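Side-chain contacts in beta-N-acetylglucosaminidase-like protein Glycoside hydrolase family 20 (Flavobacterium johnsoniae, PDB 6YHH), which probably removes terminal N-acetylglucosamine units from chitin-derived oligosaccharides as a glycoside hydrolase family 20 beta-N-acetylhexosaminidase: residues L344-T349 with K372-E377; K361-M364 with E368-T371. One frame throughout, in Å; residues are numbered along the deposited sequence.

Contact 1: residues L344-T349 with K372-E377; sequences LQTYFT and KDLSKE
The methyl group of T346 presses against the backbone of L374: T346 CG2 lies 3.5 Å from L374 N and 3.9 Å from L374 CB. This is the tight part of the contact, a threonine methyl set against the main-chain N of L374. In T346, OG1 is anti to the carbonyl carbon (chi1 -67°), which leaves CG2 anti to the backbone N and carries the methyl to the loop. The hydroxyl, on the other branch, lies within hydrogen-bonding distance of I369 O, its strongest partner, and of T371 OG1 and H342 O. One turn further along the helix, T349 CG2 meets L374 CD1 at 4.1 Å, the two side chains crossing at a slant. The hydroxyl of T349 turns back on its own helix and bonds Q345 O at 2.8 Å, coming from above the carbonyl plane, while T349 N reaches the same oxygen from the opposite face. In the TIM-barrel catalytic domain, helix 341-358 is thus met by the loop that joins the parallel strands 362-366 and 379-382, with L374 buried where the loop meets the helix. Toward solvent the contact thins out. D373 is exposed and approaches through its backbone, its C lying 4.0 Å from T346 CG2. Beyond L374 the loop moves away from the helix, and S375 OG accepts a hydrogen bond from E377 N at 3.0 Å, closing an ST turn.

Contact 2: residues K361-M364 with E368-T371; sequences KQLM and EILT
Strand 362-366 belongs to the parallel barrel sheet of the catalytic domain, between strands 310-312 and 379-382, and this contact is made where the chain leaves that strand and turns back through a short 3-10 segment at 368-369. The contact centres on one pair of methyl groups: L363 CD2 and I369 CD1 lie 3.9 Å apart, and the two side chains run past each other in opposite directions. The CA atoms of M364 and I369, the nearest pair across the contact, are still 9.0 Å apart, a gap spanned chiefly by the L363 and I369 side chains. I369 holds CG1 between its backbone N and carbonyl carbon (chi1 68°), and the extended chi2 of 166° sends CD1 on toward the strand. L363 has CG anti to its backbone N, and its branch reaches the side of the sheet that faces helix 341-358, where T349 touches both L363 and I369 and A353 adds to the cover over L363. M364 points the other way and touches I369 loosely through its backbone, M364 C lying 4.5 Å from I369 CD1. Next to I369, E368 takes no part in the methyl contact and accepts hydrogen bonds from W383 NE1 at OE1 and from E317 N at OE2. With no hydrogen bond or charge between the two segments, the contact rests on buried methyl packing, which constrains shape and distance more than direction.

In the fold
Contacts 1 and 2 lie side by side, their centres about 7 Å apart, where helix 341-358, strand 362-366 and the following loop meet. The T346 hydroxyl joins them: T346 OG1 is 2.7 Å from I369 O and 2.7 Å from T371 OG1, both probable hydrogen bonds. Packing adds to this, with T349 O 3.5 Å from L363 CD1 and L374 CD2 3.7 Å from I369 O. Contact 1 lies away from the predicted active site. Contact 2 is nearer, the side chain of I369 being about 11 Å from that of E317, the predicted proton donor, and I369 directly follows in the chain the residue that ties this loop to E317.

Contact 1: residues L344-T349 with K372-E377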
ATOM      1  N   LEU A 344      -3.500  43.835 -10.627  1.00 11.17           N
ATOM      2  CA  LEU A 344      -2.080  43.696 -10.365  1.00 10.49           C
ATOM      3  C   LEU A 344      -1.612  42.243 -10.448  1.00 11.04           C
ATOM      4  O   LEU A 344      -0.519  41.908 -10.927  1.00 11.76           O
ATOM      5  CB  LEU A 344      -1.771  44.300  -9.009  1.00 11.53           C
ATOM      6  CG  LEU A 344      -0.362  44.122  -8.420  1.00 12.26           C
ATOM      7  CD1 LEU A 344       0.698  44.650  -9.338  1.00 13.28           C
ATOM      8  CD2 LEU A 344      -0.250  44.771  -7.045  1.00 13.81           C
ATOM      9  N   GLN A 345      -2.468  41.342  -9.959  1.00 11.13           N
ATOM     10  CA  GLN A 345      -2.147  39.916 -10.018  1.00  9.93           C
ATOM     11  C   GLN A 345      -2.156  39.407 -11.458  1.00 10.81           C
ATOM     12  O   GLN A 345      -1.329  38.565 -11.837  1.00  9.82           O
ATOM     13  CB  GLN A 345      -3.097  39.099  -9.152  1.00 10.90           C
ATOM     14  CG  GLN A 345      -2.589  37.689  -8.952  1.00 12.26           C
ATOM     15  CD  GLN A 345      -3.593  36.805  -8.218  1.00 13.72           C
ATOM     16  OE1 GLN A 345      -4.248  37.231  -7.303  1.00 16.43           O
ATOM     17  NE2 GLN A 345      -3.705  35.579  -8.642  1.00 12.95           N
ATOM     18  N   THR A 346      -3.034  39.947 -12.293  1.00 10.78           N
ATOM     19  CA  THR A 346      -3.016  39.568 -13.710  1.00 10.90           C
ATOM     20  C   THR A 346      -1.741  40.108 -14.372  1.00 11.75           C
ATOM     21  O   THR A 346      -1.121  39.428 -15.180  1.00 10.95           O
ATOM     22  CB  THR A 346      -4.245  40.158 -14.400  1.00 10.75           C
ATOM     23  OG1 THR A 346      -5.445  39.505 -13.879  1.00 12.25           O
ATOM     24  CG2 THR A 346      -4.163  39.907 -15.948  1.00 12.17           C
ATOM     25  N   TYR A 347      -1.357  41.350 -14.043  1.00 11.43           N
ATOM     26  CA  TYR A 347      -0.035  41.842 -14.512  1.00 11.45           C
ATOM     27  C   TYR A 347       1.143  40.911 -14.146  1.00 11.69           C
ATOM     28  O   TYR A 347       1.975  40.547 -14.979  1.00 12.62           O
ATOM     29  CB  TYR A 347       0.203  43.202 -13.930  1.00 12.50           C
ATOM     30  CG  TYR A 347       1.561  43.760 -14.242  1.00 13.93           C
ATOM     31  CD1 TYR A 347       2.609  43.491 -13.456  1.00 15.17           C
ATOM     32  CD2 TYR A 347       1.766  44.567 -15.377  1.00 19.17           C
ATOM     33  CE1 TYR A 347       3.880  43.931 -13.766  1.00 18.20           C
ATOM     34  CE2 TYR A 347       3.041  45.044 -15.686  1.00 18.91           C
ATOM     35  CZ  TYR A 347       4.083  44.715 -14.873  1.00 21.03           C
ATOM     36  OH  TYR A 347       5.402  45.156 -15.098  1.00 26.27           O
ATOM     37  N   PHE A 348       1.166  40.519 -12.864  1.00 11.31           N
ATOM     38  CA  PHE A 348       2.155  39.568 -12.330  1.00 10.99           C
ATOM     39  C   PHE A 348       2.123  38.276 -13.132  1.00 10.75           C
ATOM     40  O   PHE A 348       3.133  37.822 -13.593  1.00 10.72           O
ATOM     41  CB  PHE A 348       1.827  39.311 -10.835  1.00 10.90           C
ATOM     42  CG  PHE A 348       2.527  38.141 -10.267  1.00 10.99           C
ATOM     43  CD1 PHE A 348       3.862  38.209  -9.857  1.00 11.25           C
ATOM     44  CD2 PHE A 348       1.869  36.911 -10.177  1.00 10.69           C
ATOM     45  CE1 PHE A 348       4.526  37.079  -9.340  1.00 11.26           C
ATOM     46  CE2 PHE A 348       2.524  35.786  -9.647  1.00  9.48           C
ATOM     47  CZ  PHE A 348       3.848  35.878  -9.240  1.00 10.75           C
ATOM     48  N   THR A 349       0.949  37.700 -13.300  1.00  9.85           N
ATOM     49  CA  THR A 349       0.733  36.505 -14.089  1.00 10.56           C
ATOM     50  C   THR A 349       1.245  36.612 -15.534  1.00 10.27           C
ATOM     51  O   THR A 349       1.946  35.720 -16.052  1.00 11.50           O
ATOM     52  CB  THR A 349      -0.765  36.121 -14.113  1.00 10.47           C
ATOM     53  OG1 THR A 349      -1.199  35.899 -12.756  1.00 11.17           O
ATOM     54  CG2 THR A 349      -1.017  34.909 -14.962  1.00 11.30           C
ATOM     55  N   LYS A 372      -9.060  41.951 -17.575  1.00 16.70           N
ATOM     56  CA  LYS A 372      -9.085  42.226 -19.014  1.00 16.87           C
ATOM     57  C   LYS A 372      -7.772  41.989 -19.740  1.00 16.50           C
ATOM     58  O   LYS A 372      -7.753  41.493 -20.887  1.00 19.47           O
ATOM     59  CB  LYS A 372      -9.687  43.645 -19.239  1.00 18.83           C
ATOM     60  CG  LYS A 372      -8.764  44.729 -18.817  1.00 20.75           C
ATOM     61  N   ASP A 373      -6.636  42.229 -19.134  1.00 15.58           N
ATOM     62  CA  ASP A 373      -5.397  42.122 -19.878  1.00 15.72           C
ATOM     63  C   ASP A 373      -4.748  40.706 -19.829  1.00 15.26           C
ATOM     64  O   ASP A 373      -3.631  40.544 -20.277  1.00 16.39           O
ATOM     65  CB  ASP A 373      -4.387  43.132 -19.363  1.00 16.97           C
ATOM     66  CG  ASP A 373      -4.749  44.598 -19.674  1.00 20.75           C
ATOM     67  OD1 ASP A 373      -5.706  44.866 -20.378  1.00 19.90           O
ATOM     68  OD2 ASP A 373      -3.994  45.481 -19.160  1.00 20.65           O
ATOM     69  N   LEU A 374      -5.384  39.715 -19.192  1.00 13.17           N
ATOM     70  CA  LEU A 374      -4.916  38.348 -19.331  1.00 13.78           C
ATOM     71  C   LEU A 374      -4.945  37.912 -20.770  1.00 12.98           C
ATOM     72  O   LEU A 374      -6.007  38.027 -21.379  1.00 13.43           O
ATOM     73  CB  LEU A 374      -5.831  37.409 -18.513  1.00 13.88           C
ATOM     74  CG  LEU A 374      -5.320  35.984 -18.383  1.00 13.52           C
ATOM     75  CD1 LEU A 374      -4.015  35.883 -17.606  1.00 13.69           C
ATOM     76  CD2 LEU A 374      -6.389  35.072 -17.757  1.00 14.09           C
ATOM     77  N   SER A 375      -3.840  37.420 -21.297  1.00 13.19           N
ATOM     78  CA  SER A 375      -3.839  36.814 -22.637  1.00 14.09           C
ATOM     79  C   SER A 375      -4.938  35.789 -22.817  1.00 16.22           C
ATOM     80  O   SER A 375      -5.104  34.897 -21.954  1.00 13.69           O
ATOM     81  CB  SER A 375      -2.526  36.170 -22.921  1.00 14.85           C
ATOM     82  OG  SER A 375      -2.583  35.462 -24.133  1.00 15.95           O
ATOM     83  N   LYS A 376      -5.644  35.855 -23.967  1.00 15.35           N
ATOM     84  CA  LYS A 376      -6.645  34.848 -24.257  1.00 14.94           C
ATOM     85  C   LYS A 376      -6.067  33.477 -24.566  1.00 14.61           C
ATOM     86  O   LYS A 376      -6.841  32.503 -24.751  1.00 16.06           O
ATOM     87  CB  LYS A 376      -7.610  35.311 -25.335  1.00 16.16           C
ATOM     88  CG  LYS A 376      -8.505  36.408 -24.856  1.00 21.53           C
ATOM     89  CD  LYS A 376      -9.598  36.711 -25.897  1.00 24.55           C
ATOM     90  CE  LYS A 376      -8.983  37.501 -27.051  1.00 28.73           C
ATOM     91  NZ  LYS A 376      -8.601  38.850 -26.521  1.00 31.15           N
ATOM     92  N   GLU A 377      -4.736  33.363 -24.582  1.00 13.87           N
ATOM     93  CA  GLU A 377      -4.106  32.041 -24.673  1.00 15.96           C
ATOM     94  C   GLU A 377      -3.990  31.365 -23.275  1.00 12.58           C
ATOM     95  O   GLU A 377      -3.596  30.215 -23.224  1.00 13.44           O
ATOM     96  CB  GLU A 377      -2.721  32.129 -25.256  1.00 20.27           C
ATOM     97  CG  GLU A 377      -2.752  32.743 -26.679  1.00 27.48           C
ATOM     98  CD  GLU A 377      -1.360  32.909 -27.251  1.00 39.93           C
ATOM     99  OE1 GLU A 377      -0.972  34.010 -27.738  1.00 55.48           O
ATOM    100  OE2 GLU A 377      -0.635  31.908 -27.217  1.00 56.40           O
TER

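Contact 2: residues K361-M364 with E368-T371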
ATOM      1  N   LYS A 361       5.577  26.340 -22.997  1.00 12.99           N
ATOM      2  CA  LYS A 361       4.358  26.068 -22.189  1.00 11.80           C
ATOM      3  C   LYS A 361       3.359  27.157 -22.244  1.00 11.65           C
ATOM      4  O   LYS A 361       3.682  28.368 -22.288  1.00 13.38           O
ATOM      5  CB  LYS A 361       4.732  25.855 -20.718  1.00 11.99           C
ATOM      6  CG  LYS A 361       5.944  24.978 -20.503  1.00 12.47           C
ATOM      7  CD  LYS A 361       5.702  23.560 -21.076  1.00 12.40           C
ATOM      8  CE  LYS A 361       6.895  22.664 -20.867  1.00 12.97           C
ATOM      9  NZ  LYS A 361       6.800  21.372 -21.614  1.00 13.40           N
ATOM     10  N   GLN A 362       2.128  26.712 -22.262  1.00 10.61           N
ATOM     11  CA  GLN A 362       0.987  27.569 -22.122  1.00 12.46           C
ATOM     12  C   GLN A 362       0.585  27.704 -20.660  1.00 11.39           C
ATOM     13  O   GLN A 362       0.787  26.786 -19.883  1.00 11.48           O
ATOM     14  CB  GLN A 362      -0.193  26.966 -22.848  1.00 12.57           C
ATOM     15  CG  GLN A 362      -0.046  27.005 -24.371  1.00 15.36           C
ATOM     16  CD  GLN A 362      -0.950  26.044 -25.109  1.00 18.13           C
ATOM     17  OE1 GLN A 362      -2.186  26.199 -25.174  1.00 20.90           O
ATOM     18  NE2 GLN A 362      -0.332  25.032 -25.717  1.00 18.89           N
ATOM     19  N   LEU A 363       0.051  28.872 -20.312  1.00 11.64           N
ATOM     20  CA  LEU A 363      -0.219  29.227 -18.889  1.00 11.18           C
ATOM     21  C   LEU A 363      -1.622  28.910 -18.512  1.00 10.17           C
ATOM     22  O   LEU A 363      -2.560  29.151 -19.265  1.00 11.55           O
ATOM     23  CB  LEU A 363       0.046  30.748 -18.716  1.00 11.67           C
ATOM     24  CG  LEU A 363       0.010  31.414 -17.329  1.00 12.76           C
ATOM     25  CD1 LEU A 363       0.924  32.592 -17.283  1.00 11.99           C
ATOM     26  CD2 LEU A 363      -1.444  31.702 -16.945  1.00 11.73           C
ATOM     27  N   MET A 364      -1.781  28.311 -17.329  1.00  9.87           N
ATOM     28  CA  MET A 364      -3.073  28.038 -16.732  1.00  9.87           C
ATOM     29  C   MET A 364      -3.097  28.608 -15.333  1.00  9.71           C
ATOM     30  O   MET A 364      -2.089  28.627 -14.662  1.00  9.13           O
ATOM     31  CB  MET A 364      -3.258  26.508 -16.744  1.00  9.35           C
ATOM     32  CG  MET A 364      -4.620  26.065 -16.183  1.00 10.09           C
ATOM     33  SD  MET A 364      -4.943  24.357 -16.593  1.00 10.37           S
ATOM     34  CE  MET A 364      -6.568  24.163 -15.826  1.00 11.04           C
ATOM     35  N   GLU A 368      -9.244  33.548 -10.540  1.00 10.30           N
ATOM     36  CA  GLU A 368      -8.822  34.898 -10.111  1.00 10.39           C
ATOM     37  C   GLU A 368      -7.906  35.599 -11.056  1.00 10.39           C
ATOM     38  O   GLU A 368      -7.932  36.869 -11.098  1.00 10.29           O
ATOM     39  CB  GLU A 368      -8.279  34.959  -8.704  1.00 10.86           C
ATOM     40  CG  GLU A 368      -9.289  34.500  -7.652  1.00 11.66           C
ATOM     41  CD  GLU A 368      -9.194  33.031  -7.244  1.00 11.20           C
ATOM     42  OE1 GLU A 368      -9.020  32.174  -8.159  1.00 10.56           O
ATOM     43  OE2 GLU A 368      -9.345  32.735  -5.995  1.00 10.64           O
ATOM     44  N   ILE A 369      -7.152  34.856 -11.862  1.00 10.37           N
ATOM     45  CA  ILE A 369      -6.240  35.478 -12.796  1.00 11.57           C
ATOM     46  C   ILE A 369      -6.904  36.251 -13.922  1.00 11.90           C
ATOM     47  O   ILE A 369      -6.250  37.085 -14.600  1.00 11.11           O
ATOM     48  CB  ILE A 369      -5.158  34.523 -13.399  1.00 11.20           C
ATOM     49  CG1 ILE A 369      -5.755  33.473 -14.324  1.00 11.04           C
ATOM     50  CG2 ILE A 369      -4.342  33.872 -12.247  1.00 11.03           C
ATOM     51  CD1 ILE A 369      -4.726  32.764 -15.182  1.00 12.15           C
ATOM     52  N   LEU A 370      -8.167  35.976 -14.157  1.00 10.93           N
ATOM     53  CA  LEU A 370      -8.865  36.616 -15.258  1.00 12.82           C
ATOM     54  C   LEU A 370      -9.359  38.037 -14.930  1.00 12.54           C
ATOM     55  O   LEU A 370     -10.336  38.205 -14.205  1.00 12.51           O
ATOM     56  CB  LEU A 370     -10.010  35.690 -15.708  1.00 14.92           C
ATOM     57  CG  LEU A 370     -10.872  36.118 -16.874  1.00 17.62           C
ATOM     58  CD1 LEU A 370     -10.067  36.633 -18.024  1.00 19.77           C
ATOM     59  CD2 LEU A 370     -11.968  35.153 -17.331  1.00 17.94           C
ATOM     60  N   THR A 371      -8.583  38.993 -15.449  1.00 12.06           N
ATOM     61  CA  THR A 371      -9.015  40.370 -15.671  1.00 13.39           C
ATOM     62  C   THR A 371      -8.676  40.723 -17.123  1.00 13.80           C
ATOM     63  O   THR A 371      -8.097  39.926 -17.836  1.00 13.62           O
ATOM     64  CB  THR A 371      -8.488  41.359 -14.661  1.00 13.46           C
ATOM     65  OG1 THR A 371      -7.077  41.464 -14.801  1.00 12.21           O
ATOM     66  CG2 THR A 371      -8.885  40.952 -13.240  1.00 13.91           C
TER